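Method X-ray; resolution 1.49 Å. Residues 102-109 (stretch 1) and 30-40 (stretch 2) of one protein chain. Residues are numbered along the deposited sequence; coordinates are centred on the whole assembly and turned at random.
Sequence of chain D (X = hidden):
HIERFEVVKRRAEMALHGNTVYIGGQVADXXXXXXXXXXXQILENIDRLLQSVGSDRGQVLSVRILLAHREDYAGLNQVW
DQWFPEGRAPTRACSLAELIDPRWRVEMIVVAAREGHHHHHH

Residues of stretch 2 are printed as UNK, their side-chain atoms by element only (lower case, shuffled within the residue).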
ATOM      1  N   PRO D 102     -13.433 -11.404 -11.491  1.00 21.44           N
ATOM      2  CA  PRO D 102     -12.504 -11.946 -12.487  1.00 21.85           C
ATOM      3  C   PRO D 102     -12.417 -11.107 -13.764  1.00 21.56           C
ATOM      4  O   PRO D 102     -11.478 -11.280 -14.543  1.00 23.42           O
ATOM      5  CB  PRO D 102     -13.081 -13.347 -12.787  1.00 22.21           C
ATOM      6  CG  PRO D 102     -13.863 -13.683 -11.541  1.00 24.33           C
ATOM      7  CD  PRO D 102     -14.502 -12.368 -11.165  1.00 21.69           C
ATOM      8  N   ARG D 103     -13.364 -10.191 -13.964  1.00 20.84           N
ATOM      9  CA  ARG D 103     -13.360  -9.320 -15.133  1.00 20.78           C
ATOM     10  C   ARG D 103     -12.364  -8.159 -15.002  1.00 19.95           C
ATOM     11  O   ARG D 103     -11.980  -7.573 -15.999  1.00 20.88           O
ATOM     12  CB  ARG D 103     -14.745  -8.724 -15.413  1.00 21.17           C
ATOM     13  CG  ARG D 103     -15.823  -9.723 -15.853  1.00 22.87           C
ATOM     14  CD  ARG D 103     -17.217  -9.044 -15.896  1.00 25.09           C
ATOM     15  NE  ARG D 103     -17.566  -8.429 -14.611  1.00 26.77           N
ATOM     16  CZ  ARG D 103     -18.467  -7.467 -14.426  1.00 27.18           C
ATOM     17  NH1 ARG D 103     -19.162  -6.965 -15.447  1.00 27.43           N
ATOM     18  NH2 ARG D 103     -18.669  -6.996 -13.201  1.00 27.01           N
ATOM     19  N   TRP D 104     -11.976  -7.817 -13.770  1.00 19.44           N
ATOM     20  CA  TRP D 104     -11.070  -6.700 -13.539  1.00 18.90           C
ATOM     21  C   TRP D 104      -9.655  -7.085 -13.931  1.00 18.26           C
ATOM     22  O   TRP D 104      -9.153  -8.108 -13.468  1.00 19.92           O
ATOM     23  CB  TRP D 104     -11.061  -6.366 -12.050  1.00 18.47           C
ATOM     24  CG  TRP D 104     -12.386  -5.869 -11.529  1.00 18.41           C
ATOM     25  CD1 TRP D 104     -13.438  -5.371 -12.260  1.00 19.86           C
ATOM     26  CD2 TRP D 104     -12.779  -5.807 -10.162  1.00 19.55           C
ATOM     27  NE1 TRP D 104     -14.469  -5.009 -11.416  1.00 19.35           N
ATOM     28  CE2 TRP D 104     -14.086  -5.266 -10.122  1.00 18.65           C
ATOM     29  CE3 TRP D 104     -12.155  -6.150  -8.960  1.00 19.35           C
ATOM     30  CZ2 TRP D 104     -14.773  -5.066  -8.922  1.00 20.71           C
ATOM     31  CZ3 TRP D 104     -12.850  -5.955  -7.761  1.00 19.19           C
ATOM     32  CH2 TRP D 104     -14.139  -5.430  -7.759  1.00 19.80           C
ATOM     33  N   ARG D 105      -9.009  -6.271 -14.765  1.00 17.73           N
ATOM     34  CA  ARG D 105      -7.658  -6.592 -15.215  1.00 17.22           C
ATOM     35  C   ARG D 105      -6.644  -5.863 -14.343  1.00 16.80           C
ATOM     36  O   ARG D 105      -5.462  -6.226 -14.340  1.00 17.01           O
ATOM     37  CB  ARG D 105      -7.452  -6.202 -16.693  1.00 17.68           C
ATOM     38  CG  ARG D 105      -8.262  -7.074 -17.661  1.00 19.05           C
ATOM     39  CD  ARG D 105      -8.079  -6.656 -19.117  1.00 20.58           C
ATOM     40  NE  ARG D 105      -8.818  -7.602 -19.966  1.00 22.83           N
ATOM     41  CZ  ARG D 105      -8.373  -8.796 -20.352  1.00 24.24           C
ATOM     42  NH1 ARG D 105      -7.153  -9.221 -20.043  1.00 25.45           N
ATOM     43  NH2 ARG D 105      -9.162  -9.582 -21.084  1.00 26.30           N
ATOM     44  N   VAL D 106      -7.103  -4.859 -13.599  1.00 15.85           N
ATOM     45  CA  VAL D 106      -6.187  -4.053 -12.802  1.00 15.58           C
ATOM     46  C   VAL D 106      -6.973  -3.294 -11.734  1.00 15.20           C
ATOM     47  O   VAL D 106      -8.153  -2.971 -11.901  1.00 14.33           O
ATOM     48  CB  VAL D 106      -5.358  -3.068 -13.687  1.00 15.38           C
ATOM     49  CG1 VAL D 106      -6.244  -2.043 -14.399  1.00 16.32           C
ATOM     50  CG2 VAL D 106      -4.232  -2.402 -12.873  1.00 18.11           C
ATOM     51  N   GLU D 107      -6.302  -3.028 -10.621  1.00 14.50           N
ATOM     52  CA  GLU D 107      -6.863  -2.239  -9.549  1.00 14.25           C
ATOM     53  C   GLU D 107      -5.758  -1.345  -9.022  1.00 13.54           C
ATOM     54  O   GLU D 107      -4.615  -1.797  -8.896  1.00 14.62           O
ATOM     55  CB  GLU D 107      -7.396  -3.144  -8.447  1.00 14.86           C
ATOM     56  CG  GLU D 107      -7.988  -2.368  -7.252  1.00 16.30           C
ATOM     57  CD  GLU D 107      -8.836  -3.226  -6.302  1.00 19.93           C
ATOM     58  OE1 GLU D 107      -9.274  -2.681  -5.245  1.00 21.73           O
ATOM     59  OE2 GLU D 107      -9.092  -4.410  -6.596  1.00 20.98           O
HETATM   60  N   MSE D 108      -6.078  -0.086  -8.742  1.00 12.09           N
HETATM   61  CA  MSE D 108      -5.084   0.883  -8.242  1.00 12.26           C
HETATM   62  C   MSE D 108      -5.533   1.458  -6.917  1.00 12.58           C
HETATM   63  O   MSE D 108      -6.745   1.664  -6.684  1.00 13.63           O
HETATM   64  CB  MSE D 108      -4.928   2.024  -9.211  1.00 12.68           C
HETATM   65  CG  MSE D 108      -4.230   1.554 -10.481  1.00 14.65           C
HETATM   66 SE   MSE D 108      -3.834   3.040 -11.651  1.00 20.46          SE
HETATM   67  CE  MSE D 108      -3.229   2.069 -13.209  1.00 21.36           C
ATOM     68  N   ILE D 109      -4.553   1.768  -6.070  1.00 11.34           N
ATOM     69  CA  ILE D 109      -4.780   2.366  -4.745  1.00 11.32           C
ATOM     70  C   ILE D 109      -3.856   3.567  -4.628  1.00 10.86           C
ATOM     71  O   ILE D 109      -2.654   3.456  -4.929  1.00 11.19           O
ATOM     72  CB  ILE D 109      -4.438   1.369  -3.600  1.00 11.00           C
ATOM     73  CG1 ILE D 109      -5.026  -0.008  -3.880  1.00 13.72           C
ATOM     74  CG2 ILE D 109      -4.945   1.934  -2.258  1.00 13.21           C
ATOM     75  CD1 ILE D 109      -4.401  -1.152  -3.014  1.00 16.10           C
ATOM     76  N   UNK D  30     -16.555  -0.258 -16.423  1.00 26.76           N
ATOM     77  CA  UNK D  30     -16.926  -1.220 -17.452  1.00 27.08           C
ATOM     78  C   UNK D  30     -15.750  -2.151 -17.700  1.00 26.13           C
ATOM     79  O   UNK D  30     -14.879  -1.816 -18.487  1.00 24.93           O
ATOM     80  o   UNK D  30     -17.602  -0.995 -21.066  1.00 34.17           O
ATOM     81  c   UNK D  30     -17.332  -0.510 -18.752  1.00 28.09           C
ATOM     82  c   UNK D  30     -17.508  -1.484 -19.921  1.00 29.52           C
ATOM     83  o   UNK D  30     -17.534  -2.714 -19.697  1.00 29.95           O
ATOM     84  N   UNK D  31     -15.736  -3.321 -17.037  1.00 26.83           N
ATOM     85  CA  UNK D  31     -14.586  -4.215 -17.153  1.00 27.16           C
ATOM     86  C   UNK D  31     -14.620  -5.214 -18.314  1.00 28.16           C
ATOM     87  O   UNK D  31     -13.946  -6.240 -18.251  1.00 28.51           O
ATOM     88  c   UNK D  31     -16.043  -5.034 -15.447  1.00 27.49           C
ATOM     89  c   UNK D  31     -14.596  -4.960 -15.817  1.00 27.50           C
ATOM     90  c   UNK D  31     -16.745  -3.864 -16.105  1.00 26.70           C
ATOM     91  N   UNK D  32     -15.381  -4.922 -19.366  1.00 29.02           N
ATOM     92  CA  UNK D  32     -15.354  -5.801 -20.539  1.00 29.86           C
ATOM     93  C   UNK D  32     -14.198  -5.465 -21.478  1.00 30.23           C
ATOM     94  O   UNK D  32     -13.875  -6.257 -22.360  1.00 31.90           O
ATOM     95  c   UNK D  32     -16.688  -5.763 -21.286  1.00 30.07           C
ATOM     96  o   UNK D  32     -16.895  -4.461 -21.764  1.00 28.85           O
ATOM     97  N   UNK D  33     -13.584  -4.299 -21.285  1.00 30.12           N
ATOM     98  CA  UNK D  33     -12.481  -3.837 -22.134  1.00 29.50           C
ATOM     99  C   UNK D  33     -11.139  -4.466 -21.786  1.00 28.57           C
ATOM    100  O   UNK D  33     -11.016  -5.175 -20.778  1.00 28.94           O
ATOM    101  N   UNK D  34     -10.149  -4.191 -22.637  1.00 26.85           N
ATOM    102  CA  UNK D  34      -8.777  -4.668 -22.479  1.00 25.89           C
ATOM    103  C   UNK D  34      -8.048  -3.870 -21.398  1.00 24.08           C
ATOM    104  O   UNK D  34      -8.618  -2.942 -20.806  1.00 23.52           O
ATOM    105  c   UNK D  34      -7.930  -3.234 -24.462  1.00 28.56           C
ATOM    106  o   UNK D  34      -7.783  -3.184 -25.708  1.00 31.43           O
ATOM    107  o   UNK D  34      -7.969  -2.190 -23.784  1.00 27.35           O
ATOM    108  c   UNK D  34      -7.993  -4.622 -23.821  1.00 26.65           C
ATOM    109  N   UNK D  35      -6.786  -4.216 -21.159  1.00 21.82           N
ATOM    110  CA  UNK D  35      -6.027  -3.549 -20.094  1.00 20.85           C
ATOM    111  C   UNK D  35      -5.918  -2.051 -20.318  1.00 20.91           C
ATOM    112  O   UNK D  35      -6.019  -1.268 -19.369  1.00 19.97           O
ATOM    113  c   UNK D  35      -4.474  -3.663 -17.336  1.00 15.36           C
ATOM    114  c   UNK D  35      -4.640  -4.197 -19.844  1.00 20.07           C
ATOM    115  c   UNK D  35      -3.809  -4.271 -21.135  1.00 21.67           C
ATOM    116  c   UNK D  35      -3.879  -3.449 -18.730  1.00 18.65           C
ATOM    117  N   UNK D  36      -5.715  -1.629 -21.570  1.00 20.36           N
ATOM    118  CA  UNK D  36      -5.557  -0.224 -21.861  1.00 20.32           C
ATOM    119  C   UNK D  36      -6.836   0.532 -21.516  1.00 20.15           C
ATOM    120  O   UNK D  36      -6.807   1.622 -20.903  1.00 20.09           O
ATOM    121  c   UNK D  36      -3.635  -1.783 -24.335  1.00 24.70           C
ATOM    122  o   UNK D  36      -2.659  -2.030 -25.051  1.00 30.46           O
ATOM    123  c   UNK D  36      -5.207  -0.006 -23.340  1.00 20.66           C
ATOM    124  c   UNK D  36      -3.773  -0.403 -23.716  1.00 22.59           C
ATOM    125  n   UNK D  36      -4.578  -2.692 -24.062  1.00 22.55           N
ATOM    126  N   UNK D  37      -7.956  -0.045 -21.932  1.00 20.70           N
ATOM    127  CA  UNK D  37      -9.263   0.562 -21.686  1.00 21.55           C
ATOM    128  C   UNK D  37      -9.499   0.680 -20.174  1.00 20.19           C
ATOM    129  O   UNK D  37      -9.881   1.752 -19.692  1.00 20.86           O
ATOM    130  o   UNK D  37     -12.643  -0.528 -21.672  1.00 32.88           O
ATOM    131  c   UNK D  37     -11.771   0.274 -22.076  1.00 26.41           C
ATOM    132  c   UNK D  37     -10.367  -0.253 -22.372  1.00 22.92           C
ATOM    133  o   UNK D  37     -12.008   1.487 -22.244  1.00 33.28           O
ATOM    134  N   UNK D  38      -9.230  -0.397 -19.445  1.00 18.61           N
ATOM    135  CA  UNK D  38      -9.484  -0.418 -17.990  1.00 17.62           C
ATOM    136  C   UNK D  38      -8.575   0.535 -17.238  1.00 17.65           C
ATOM    137  O   UNK D  38      -9.022   1.247 -16.330  1.00 16.54           O
ATOM    138  c   UNK D  38      -9.365  -1.812 -17.430  1.00 17.35           C
ATOM    139  o   UNK D  38     -10.323  -4.010 -15.951  1.00 19.05           O
ATOM    140  c   UNK D  38     -10.425  -2.757 -17.986  1.00 18.04           C
ATOM    141  n   UNK D  38     -11.203  -5.036 -17.759  1.00 19.82           N
ATOM    142  c   UNK D  38     -10.635  -3.992 -17.149  1.00 20.45           C
ATOM    143  N   UNK D  39      -7.319   0.608 -17.667  1.00 16.29           N
ATOM    144  CA  UNK D  39      -6.348   1.512 -17.068  1.00 15.69           C
ATOM    145  C   UNK D  39      -6.775   2.976 -17.284  1.00 16.17           C
ATOM    146  O   UNK D  39      -6.710   3.806 -16.374  1.00 15.34           O
ATOM    147  c   UNK D  39      -3.917   2.188 -16.959  1.00 15.75           C
ATOM    148  o   UNK D  39      -4.563  -0.113 -17.329  1.00 16.77           O
ATOM    149  c   UNK D  39      -4.926   1.250 -17.612  1.00 15.07           C
ATOM    150  N   UNK D  40      -7.225   3.297 -18.510  1.00 17.02           N
ATOM    151  CA  UNK D  40      -7.680   4.653 -18.805  1.00 18.15           C
ATOM    152  C   UNK D  40      -8.888   5.013 -17.942  1.00 16.67           C
ATOM    153  O   UNK D  40      -8.936   6.108 -17.399  1.00 17.85           O
ATOM    154  n   UNK D  40      -4.583   4.927 -24.548  1.00 26.52           N
ATOM    155  c   UNK D  40      -8.142   4.742 -20.258  1.00 18.99           C
ATOM    156  n   UNK D  40      -6.539   4.125 -23.606  1.00 25.04           N
ATOM    157  c   UNK D  40      -5.656   5.107 -23.802  1.00 24.56           C
ATOM    158  c   UNK D  40      -7.103   4.434 -21.271  1.00 22.35           C
ATOM    159  n   UNK D  40      -5.873   6.279 -23.230  1.00 27.04           N
ATOM    160  c   UNK D  40      -7.686   4.288 -22.721  1.00 25.15           C
TER
HETATM  161  O   HOH W   1     -10.505  -2.889 -13.457  1.00 18.60           O

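Position 30 carries two carbons, the second holding two oxygens; no side-chain atom reaches stretch 1. Such a carboxylate could be aspartate alone, D30. Its CB points away though its end comes nearer; D30 OD1 accepts from the backbone N of position 32 at 3.1 Å.

Position 31 has three carbons closing a ring onto its own N. One ring carbon lies over a face of the R103 guanidinium, and CB sits at the edge of the W104 ring. This is proline: P31 CG is 3.6 Å from R103 CZ, and P31 CB is 3.8 Å from W104 CD1.

At 32, one carbon then one oxygen gives serine. S32 points away and donates through OG to D30 OD1 at 2.8 Å, so one carboxylate oxygen holds two donors of the same residue.

Position 33 has no side-chain atoms, so it is glycine; its backbone O is what reaches stretch 1, taking a weak hydrogen bond from R105 NE (3.4 Å to G33 O).

Position 34 repeats the two-carbon carboxylate and is D34. It faces away from stretch 1 and caps the helix: D34 OD1 accepts from the backbone N of position 37 at 2.8 Å.

Position 35 shows four carbons forked at the first, one arm two carbons long, and the end of that longer arm meets V106. This is isoleucine. Its CB points sideways, but the end comes nearer, with I35 CD1 3.8 Å from V106 CG1.

At 36, three carbons end in one O and one N, without contact to stretch 1: Q36. Position 37, two carbons and two oxygens, is D37, likewise out of reach.

Position 38 again has three carbons ending in O and N, but points toward stretch 1, and its amide meets the backbone there. This is glutamine: Q38 OE1 accepts from R105 N at 2.9 Å, and Q38 NE2 donates to R103 O at 3.2 Å, both nearly straight. Q38 NE2 also donates to G33 O at 3.0 Å.

Position 39 has one carbon bearing an oxygen and a carbon; the terminal carbon meets M108, the oxygen V106. This is threonine. T39 CG2 packs 3.8 Å from M108 CE, a selenomethionine methyl, while T39 OG1 donates a hydrogen bond to I35 O at 2.8 Å.

Position 40, three carbons, a nitrogen, then a carbon with two more nitrogens, is R40, beyond reach of stretch 1.

The rule is a buried amide reading backbone on both sides of W104, joined by a water that donates to Q38 OE1 (2.7 Å) and V106 O (2.8 Å). Around it, P31 packs against the loop, and I35 and T39 against the strand.

Stretch 2 (30-40) DPSGDIQDQTR
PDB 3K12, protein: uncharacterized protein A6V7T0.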